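Long-range contacts in diaminopimelate decarboxylase (Methanocaldococcus jannaschii, PDB 1TWI), which catalyses the pyridoxal-phosphate-dependent decarboxylation of meso-diaminopimelate to L-lysine, the last step of lysine biosynthesis: residues 355-359 and 395-399; 399-403 and 415-419; 302-307 and 318-322. One frame throughout, in Å; residues are numbered along the deposited sequence.

Contact 1: 355-359 and 395-399. With PLP (pyridoxal-5'-phosphate), chain F.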
loop_
_atom_site.group_PDB
_atom_site.type_symbol
_atom_site.label_atom_id
_atom_site.label_comp_id
_atom_site.label_asym_id
_atom_site.label_seq_id
_atom_site.Cartn_x
_atom_site.Cartn_y
_atom_site.Cartn_z
ATOM N N GLY A 355 -1.906 14.451 -3.960
ATOM C CA GLY A 355 -1.245 14.506 -2.670
ATOM C C GLY A 355 0.199 14.920 -2.974
ATOM O O GLY A 355 0.532 15.211 -4.125
ATOM N N GLY A 356 1.064 14.951 -1.962
ATOM C CA GLY A 356 2.439 15.360 -2.210
ATOM C C GLY A 356 3.513 14.266 -2.351
ATOM O O GLY A 356 4.718 14.569 -2.268
ATOM N N LEU A 357 3.114 13.018 -2.581
ATOM C CA LEU A 357 4.123 11.970 -2.685
ATOM C C LEU A 357 4.713 11.944 -4.093
ATOM O O LEU A 357 4.053 12.382 -5.064
ATOM C CB LEU A 357 3.528 10.583 -2.317
ATOM C CG LEU A 357 3.278 10.382 -0.793
ATOM C CD1 LEU A 357 1.929 11.059 -0.363
ATOM C CD2 LEU A 357 3.178 8.835 -0.497
ATOM N N CYS A 358 5.936 11.391 -4.196
ATOM C CA CYS A 358 6.706 11.273 -5.461
ATOM C C CYS A 358 6.089 10.423 -6.539
ATOM O O CYS A 358 6.593 10.409 -7.658
ATOM C CB CYS A 358 8.043 10.590 -5.232
ATOM S SG CYS A 358 7.831 8.839 -4.626
ATOM N N GLU A 359 5.056 9.687 -6.191
ATOM C CA GLU A 359 4.394 8.737 -7.069
ATOM C C GLU A 359 3.442 9.442 -8.042
ATOM O O GLU A 359 2.587 10.226 -7.634
ATOM C CB GLU A 359 3.616 7.733 -6.181
ATOM C CG GLU A 359 3.733 6.261 -6.484
ATOM C CD GLU A 359 5.070 5.902 -6.996
ATOM O OE1 GLU A 359 5.205 5.887 -8.223
ATOM O OE2 GLU A 359 5.994 5.662 -6.197
ATOM N N TYR A 395 4.652 5.331 3.415
ATOM C CA TYR A 395 5.409 5.641 2.200
ATOM C C TYR A 395 5.793 7.116 2.103
ATOM O O TYR A 395 4.965 7.997 2.391
ATOM C CB TYR A 395 4.616 5.186 0.968
ATOM C CG TYR A 395 5.371 5.304 -0.326
ATOM C CD1 TYR A 395 6.683 4.841 -0.440
ATOM C CD2 TYR A 395 4.726 5.807 -1.474
ATOM C CE1 TYR A 395 7.355 4.863 -1.691
ATOM C CE2 TYR A 395 5.361 5.847 -2.704
ATOM C CZ TYR A 395 6.694 5.366 -2.803
ATOM O OH TYR A 395 7.346 5.432 -4.017
ATOM N N ASN A 396 7.045 7.367 1.713
ATOM C CA ASN A 396 7.637 8.725 1.624
ATOM C C ASN A 396 7.877 9.257 3.049
ATOM O O ASN A 396 7.995 10.451 3.239
ATOM C CB ASN A 396 6.745 9.727 0.837
ATOM C CG ASN A 396 6.848 9.540 -0.674
ATOM O OD1 ASN A 396 7.062 8.427 -1.179
ATOM N ND2 ASN A 396 6.696 10.613 -1.387
ATOM N N ALA A 397 7.977 8.345 4.028
ATOM C CA ALA A 397 8.199 8.681 5.448
ATOM C C ALA A 397 7.195 9.715 5.964
ATOM O O ALA A 397 7.566 10.768 6.493
ATOM C CB ALA A 397 9.674 9.177 5.700
ATOM N N ARG A 398 5.920 9.382 5.804
ATOM C CA ARG A 398 4.825 10.252 6.234
ATOM C C ARG A 398 4.050 9.471 7.294
ATOM O O ARG A 398 3.740 8.284 7.090
ATOM C CB ARG A 398 3.877 10.553 5.055
ATOM C CG ARG A 398 4.429 11.475 4.025
ATOM C CD ARG A 398 3.462 11.580 2.838
ATOM N NE ARG A 398 4.018 12.640 2.021
ATOM C CZ ARG A 398 3.505 13.862 1.941
ATOM N NH1 ARG A 398 2.374 14.135 2.622
ATOM N NH2 ARG A 398 4.186 14.812 1.275
ATOM N N GLY A 399 3.769 10.108 8.430
ATOM C CA GLY A 399 3.015 9.418 9.467
ATOM C C GLY A 399 1.547 9.095 9.088
ATOM O O GLY A 399 0.913 9.833 8.307
HETATM N N1 PLP F . 14.087 11.406 -7.790
HETATM C C2 PLP F . 12.770 11.746 -7.785
HETATM C C2A PLP F . 12.497 13.231 -7.957
HETATM C C3 PLP F . 11.848 10.715 -7.681
HETATM O O3 PLP F . 10.541 11.051 -7.669
HETATM C C4 PLP F . 12.213 9.392 -7.528
HETATM C C4A PLP F . 11.116 8.280 -7.414
HETATM O O4A PLP F . 9.915 8.662 -7.340
HETATM C C5 PLP F . 13.611 9.063 -7.552
HETATM C C6 PLP F . 14.476 10.112 -7.653
HETATM C C5A PLP F . 14.217 7.711 -7.437
HETATM O O4P PLP F . 13.864 6.820 -8.506
HETATM P P PLP F . 14.540 5.383 -8.623
HETATM O O1P PLP F . 13.855 4.772 -9.828
HETATM O O2P PLP F . 14.224 4.682 -7.317
HETATM O O3P PLP F . 15.982 5.564 -8.850
HETATM O O HOH W 1 6.212 13.090 0.118
HETATM O O HOH W 2 0.554 15.852 0.651
#

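Contact 2: 399-403 and 415-419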
loop_
_atom_site.group_PDB
_atom_site.type_symbol
_atom_site.label_atom_id
_atom_site.label_comp_id
_atom_site.label_asym_id
_atom_site.label_seq_id
_atom_site.Cartn_x
_atom_site.Cartn_y
_atom_site.Cartn_z
ATOM N N GLY A 399 3.769 10.108 8.430
ATOM C CA GLY A 399 3.015 9.418 9.467
ATOM C C GLY A 399 1.547 9.095 9.088
ATOM O O GLY A 399 0.913 9.833 8.307
ATOM N N ARG A 400 0.991 8.008 9.615
ATOM C CA ARG A 400 -0.409 7.716 9.288
ATOM C C ARG A 400 -1.191 8.800 9.994
ATOM O O ARG A 400 -0.822 9.267 11.086
ATOM C CB ARG A 400 -0.794 6.291 9.687
ATOM C CG ARG A 400 -0.228 5.308 8.603
ATOM C CD ARG A 400 -0.311 3.874 9.037
ATOM N NE ARG A 400 0.602 3.605 10.153
ATOM C CZ ARG A 400 0.667 2.426 10.775
ATOM N NH1 ARG A 400 -0.118 1.424 10.381
ATOM N NH2 ARG A 400 1.485 2.246 11.806
ATOM N N PRO A 401 -2.299 9.225 9.383
ATOM C CA PRO A 401 -3.110 10.300 9.944
ATOM C C PRO A 401 -3.987 10.054 11.156
ATOM O O PRO A 401 -4.286 8.916 11.535
ATOM C CB PRO A 401 -3.949 10.691 8.752
ATOM C CG PRO A 401 -4.259 9.288 8.161
ATOM C CD PRO A 401 -3.006 8.544 8.264
ATOM N N ARG A 402 -4.419 11.161 11.743
ATOM C CA ARG A 402 -5.355 11.099 12.858
ATOM C C ARG A 402 -6.707 10.712 12.287
ATOM O O ARG A 402 -6.929 10.893 11.100
ATOM C CB ARG A 402 -5.540 12.481 13.468
ATOM C CG ARG A 402 -4.666 12.740 14.663
ATOM C CD ARG A 402 -4.855 14.160 15.177
ATOM N NE ARG A 402 -4.362 14.271 16.541
ATOM C CZ ARG A 402 -4.507 15.367 17.280
ATOM N NH1 ARG A 402 -5.115 16.466 16.755
ATOM N NH2 ARG A 402 -4.117 15.342 18.560
ATOM N N MET A 403 -7.591 10.200 13.152
ATOM C CA MET A 403 -8.967 9.879 12.787
ATOM C C MET A 403 -9.848 10.263 13.976
ATOM O O MET A 403 -9.467 9.995 15.126
ATOM C CB MET A 403 -9.216 8.380 12.580
ATOM C CG MET A 403 -8.219 7.726 11.622
ATOM S SD MET A 403 -8.994 6.260 10.777
ATOM C CE MET A 403 -9.332 5.150 12.291
ATOM N N ARG A 415 -7.927 7.777 16.548
ATOM C CA ARG A 415 -6.613 7.288 16.123
ATOM C C ARG A 415 -5.689 8.473 16.225
ATOM O O ARG A 415 -5.984 9.537 15.701
ATOM C CB ARG A 415 -6.633 6.728 14.677
ATOM C CG ARG A 415 -5.260 6.107 14.304
ATOM C CD ARG A 415 -5.060 5.844 12.799
ATOM N NE ARG A 415 -3.640 5.595 12.584
ATOM C CZ ARG A 415 -3.089 4.393 12.579
ATOM N NH1 ARG A 415 -3.848 3.309 12.748
ATOM N NH2 ARG A 415 -1.774 4.272 12.445
ATOM N N GLU A 416 -4.557 8.330 16.912
ATOM C CA GLU A 416 -3.631 9.462 17.010
ATOM C C GLU A 416 -2.716 9.416 15.809
ATOM O O GLU A 416 -2.484 8.345 15.206
ATOM C CB GLU A 416 -2.819 9.358 18.311
ATOM C CG GLU A 416 -1.953 10.543 18.651
ATOM C CD GLU A 416 -2.650 11.893 18.576
ATOM O OE1 GLU A 416 -2.735 12.393 17.455
ATOM O OE2 GLU A 416 -3.093 12.444 19.617
ATOM N N ARG A 417 -2.164 10.559 15.426
ATOM C CA ARG A 417 -1.287 10.515 14.273
ATOM C C ARG A 417 0.103 10.056 14.653
ATOM O O ARG A 417 0.463 10.018 15.832
ATOM C CB ARG A 417 -1.172 11.890 13.594
ATOM C CG ARG A 417 -0.644 12.977 14.466
ATOM C CD ARG A 417 -0.380 14.221 13.545
ATOM N NE ARG A 417 -1.579 14.638 12.816
ATOM C CZ ARG A 417 -2.355 15.661 13.172
ATOM N NH1 ARG A 417 -2.042 16.384 14.274
ATOM N NH2 ARG A 417 -3.431 15.963 12.432
ATOM N N GLU A 418 0.897 9.726 13.657
ATOM C CA GLU A 418 2.273 9.323 13.926
ATOM C C GLU A 418 3.219 10.540 13.759
ATOM O O GLU A 418 3.074 11.316 12.793
ATOM C CB GLU A 418 2.688 8.202 12.936
ATOM C CG GLU A 418 2.080 6.842 13.338
ATOM C CD GLU A 418 2.293 5.786 12.300
ATOM O OE1 GLU A 418 2.079 6.071 11.113
ATOM O OE2 GLU A 418 2.662 4.652 12.695
ATOM N N THR A 419 4.181 10.703 14.671
ATOM C CA THR A 419 5.152 11.810 14.590
ATOM C C THR A 419 6.381 11.330 13.876
ATOM O O THR A 419 6.469 10.141 13.513
ATOM C CB THR A 419 5.673 12.267 16.004
ATOM O OG1 THR A 419 6.381 11.168 16.607
ATOM C CG2 THR A 419 4.483 12.670 16.905
HETATM O O HOH W 3 -1.279 7.230 13.029
#

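Contact 3: 302-307 and 318-322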
loop_
_atom_site.group_PDB
_atom_site.type_symbol
_atom_site.label_atom_id
_atom_site.label_comp_id
_atom_site.label_asym_id
_atom_site.label_seq_id
_atom_site.Cartn_x
_atom_site.Cartn_y
_atom_site.Cartn_z
ATOM N N LEU A 302 -12.282 11.765 4.210
ATOM C CA LEU A 302 -10.902 12.172 4.446
ATOM C C LEU A 302 -10.744 13.661 4.076
ATOM O O LEU A 302 -10.977 14.047 2.911
ATOM C CB LEU A 302 -9.939 11.323 3.603
ATOM C CG LEU A 302 -8.435 11.675 3.680
ATOM C CD1 LEU A 302 -7.911 11.591 5.130
ATOM C CD2 LEU A 302 -7.693 10.733 2.769
ATOM N N LEU A 303 -10.350 14.476 5.066
ATOM C CA LEU A 303 -10.171 15.912 4.849
ATOM C C LEU A 303 -8.705 16.209 4.610
ATOM O O LEU A 303 -7.829 15.705 5.320
ATOM C CB LEU A 303 -10.649 16.707 6.095
ATOM C CG LEU A 303 -12.035 16.287 6.613
ATOM C CD1 LEU A 303 -12.454 17.130 7.855
ATOM C CD2 LEU A 303 -13.046 16.438 5.492
ATOM N N GLY A 304 -8.444 16.996 3.582
ATOM C CA GLY A 304 -7.085 17.358 3.232
ATOM C C GLY A 304 -7.057 18.851 2.922
ATOM O O GLY A 304 -7.901 19.353 2.181
ATOM N N LYS A 305 -6.114 19.560 3.515
ATOM C CA LYS A 305 -6.017 20.956 3.268
ATOM C C LYS A 305 -5.189 21.240 2.016
ATOM O O LYS A 305 -4.174 20.547 1.704
ATOM C CB LYS A 305 -5.427 21.666 4.497
ATOM C CG LYS A 305 -5.146 23.178 4.275
ATOM C CD LYS A 305 -4.958 23.964 5.629
ATOM C CE LYS A 305 -3.692 23.570 6.362
ATOM N NZ LYS A 305 -3.519 24.473 7.562
ATOM N N VAL A 306 -5.618 22.271 1.295
ATOM C CA VAL A 306 -4.924 22.708 0.085
ATOM C C VAL A 306 -3.726 23.576 0.407
ATOM O O VAL A 306 -3.891 24.656 1.002
ATOM C CB VAL A 306 -5.891 23.513 -0.808
ATOM C CG1 VAL A 306 -5.133 24.038 -2.035
ATOM C CG2 VAL A 306 -7.057 22.563 -1.255
ATOM N N HIS A 307 -2.524 23.137 0.020
ATOM C CA HIS A 307 -1.347 23.980 0.316
ATOM C C HIS A 307 -0.870 24.723 -0.920
ATOM O O HIS A 307 -0.253 25.780 -0.793
ATOM C CB HIS A 307 -0.204 23.131 0.909
ATOM C CG HIS A 307 -0.502 22.631 2.281
ATOM N ND1 HIS A 307 0.038 23.193 3.411
ATOM C CD2 HIS A 307 -1.342 21.652 2.716
ATOM C CE1 HIS A 307 -0.446 22.589 4.485
ATOM N NE2 HIS A 307 -1.290 21.649 4.089
ATOM N N VAL A 318 -4.494 21.006 -7.843
ATOM C CA VAL A 318 -4.765 21.457 -6.488
ATOM C C VAL A 318 -3.992 20.423 -5.627
ATOM O O VAL A 318 -4.236 19.219 -5.746
ATOM C CB VAL A 318 -6.321 21.407 -6.275
ATOM C CG1 VAL A 318 -6.660 21.436 -4.818
ATOM C CG2 VAL A 318 -6.955 22.631 -6.992
ATOM N N MET A 319 -3.033 20.882 -4.808
ATOM C CA MET A 319 -2.217 19.960 -4.015
ATOM C C MET A 319 -2.659 19.972 -2.567
ATOM O O MET A 319 -2.658 21.018 -1.932
ATOM C CB MET A 319 -0.733 20.367 -4.058
ATOM C CG MET A 319 -0.200 20.794 -5.461
ATOM S SD MET A 319 -0.350 19.467 -6.656
ATOM C CE MET A 319 0.870 20.043 -7.963
ATOM N N ILE A 320 -3.015 18.801 -2.040
ATOM C CA ILE A 320 -3.457 18.734 -0.663
ATOM C C ILE A 320 -2.540 17.924 0.255
ATOM O O ILE A 320 -1.677 17.163 -0.227
ATOM C CB ILE A 320 -4.923 18.168 -0.569
ATOM C CG1 ILE A 320 -4.988 16.752 -1.170
ATOM C CG2 ILE A 320 -5.932 19.138 -1.333
ATOM C CD1 ILE A 320 -6.365 16.135 -0.960
ATOM N N ASP A 321 -2.723 18.065 1.577
ATOM C CA ASP A 321 -1.861 17.335 2.497
ATOM C C ASP A 321 -2.240 15.885 2.800
ATOM O O ASP A 321 -1.572 15.216 3.598
ATOM C CB ASP A 321 -1.577 18.146 3.780
ATOM C CG ASP A 321 -2.815 18.541 4.535
ATOM O OD1 ASP A 321 -3.907 17.930 4.319
ATOM O OD2 ASP A 321 -2.688 19.484 5.372
ATOM N N ALA A 322 -3.297 15.410 2.156
ATOM C CA ALA A 322 -3.660 13.996 2.217
ATOM C C ALA A 322 -2.903 13.394 1.035
ATOM O O ALA A 322 -2.689 14.058 0.005
ATOM C CB ALA A 322 -5.155 13.785 2.013
#

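Contact 1: 355-359 and 395-399
Glu359 meets the Tyr395 ring at its edge, with the carboxylate and the phenol almost coplanar, 13° between their planes. There the phenol OH of Tyr395 donates a short hydrogen bond, 2.6 Å, to OE2 of Glu359, reaching that oxygen nearly end-on to its C-O bond. The amide of Asn396 lies over one face of the same ring. Two further neighbours approach the ring obliquely: methyl CD2 of Leu357, 3.5 Å from CD2 of Tyr395, and the sulfur of Cys358, a sulfur-aromatic contact with SG 50° off the ring normal. The second flat group, the guanidinium of Arg398, has methyl CD1 of Leu357 over one face, 3.5 Å from NE, and a water in its plane at the edge. The edge water accepts from NE of Arg398 at 2.9 Å and donates to the carbonyl O of Gly356, while a second water links Gly356 N and Arg398 NH1 by weak bonds.

In this fold, a TIM barrel joined to a beta domain, each active site is completed across the dimer interface, and here two loops of the beta domain enter the other subunit's site. The cofactor is held by Ser213, Gly250 and Tyr387 of the second subunit, and Cys358, the predicted proton donor, faces it with CB 3.4 Å from PLP O4A. The chi1 of Cys358, 63°, puts SG between the backbone N and the carbonyl carbon, where the sulfur reaches both PLP O4A, at 3.4 Å, and Tyr395 OH. Glu359 and Tyr395 line the pocket of the bound lysine product, and Lys179 of the second subunit donates to the carbonyl oxygens of Gly355 and Leu357.

Contact 2: 399-403 and 415-419
Arg400 and Glu418 grip each other at one end of this contact. OE1 of Glu418 accepts the backbone N of Arg400 at 2.7 Å through its anti lone pair, and also takes NE of the same arginine at 3.0 Å. The Arg400 chain bends at chi3 (-68°), turning NE and NH2 to the carboxylate, and NH2 reaches OE2 of Glu418 at 2.8 Å, completing a side-on, two-nitrogen salt bridge. The carboxylate is turned 49° to the guanidinium, so the nitrogens come from above its plane. NH2 of Arg415 sits over one face of the Arg400 guanidinium, and the adjacent carboxylate probably tempers this meeting of positive charges. A water donates to the carbonyls of Arg400 and Glu416 and accepts from NE of Arg415.

At the other end, Met403 and Arg415 are an antiparallel hydrogen-bonded pair where the hairpin of strands 402-407 and 410-415 begins; its first strand also runs parallel to strand 32-36. This is the tight, buried part: CG of Met403 packs on CB of Arg415 at 3.6 Å, and the extended Arg415 chain runs on past Pro401 O, which lies at the guanidinium edge.

The group of Arg402, Glu416 and Arg417 is more open, yet its charges are paired. Arg402 and Glu416 lie side by side, joined by a two-nitrogen salt bridge: NE of Arg402 donates to OE1 of Glu416 at 2.6 Å, and NH2 of Arg402 to the syn lone pair of OE2 of Glu416 at 3.3 Å, nearly straight at 170°. OE1 of Glu416 also accepts from Arg417 N. CD of Arg402 rests over the centre of the Arg417 guanidinium, and Phe28 O accepts from both arginines.

Contact 3: 302-307 and 318-322
His307 and Asp321 carry the polar half of this contact, crossing at a slant with the imidazole and carboxylate planes 54° apart. NE2 of His307 donates to OD2 of Asp321 at 2.9 Å. The oxygen lies in the plane of the ring, at its edge, yet the N-H comes down on it from above the carboxylate plane. The other oxygen is also met from above: the backbone N of Lys305 donates to OD1 of Asp321 at 2.9 Å. A chi1 of 58° tucks CG of Asp321 between its own backbone N and carbonyl carbon, and from there the carboxylate reaches both partners on the neighbouring strand. Just past the end of strand 316-320, Asp321 thus accepts the N-H of Lys305 with its side chain, while its backbone N bonds to Lys305 O; within the strand pair, His307 N bonds to Met319 O, 2.9 Å away.

On the other side of the ribbon the contact is apolar. Val306 and Ile320, an antiparallel non-hydrogen-bonded pair, cross at a slant and touch through their CG2 methyls at 3.6 Å. CG2 of Val306 also meets CG1 of Val318 at 3.8 Å, so one methyl serves two neighbours; Leu379 of the adjoining strand packs on Val306 and Ile320. Further along, CD2 of Leu302 approaches CB of Ala322. The hairpin of strands 300-311 and 316-320 belongs to the mixed sheet of the beta domain, and the second subunit packs on His307 and Met319.

OD2 of Asp321 is also hydrogen-bonded to Thr30 OG1. With donors on both its oxygens, the carboxylate is probably stabilised as an anion, and its closeness would tend to favour a positively charged His307.

Overall arrangement
The three contacts lie on the same side of the chain's centre, and each touches the second subunit. Contacts 1 and 2 are consecutive along the chain: they share Gly399, and their centres are about 14 Å apart. Contact 3, about 13 Å from contact 1 between centres, meets it where Arg398 NH1 packs 4.2 Å from Asp321 O. Contacts 2 and 3 belong to one mixed sheet but do not touch, their nearest atoms being about 5 Å apart. Contact 1 alone reaches the cofactor. The side chain of Leu302 is about 9 Å from that of Arg329, which lines a lysine pocket, and that of Met403 about 12 Å from Tyr387 of the same chain, which serves the dimer's other active site.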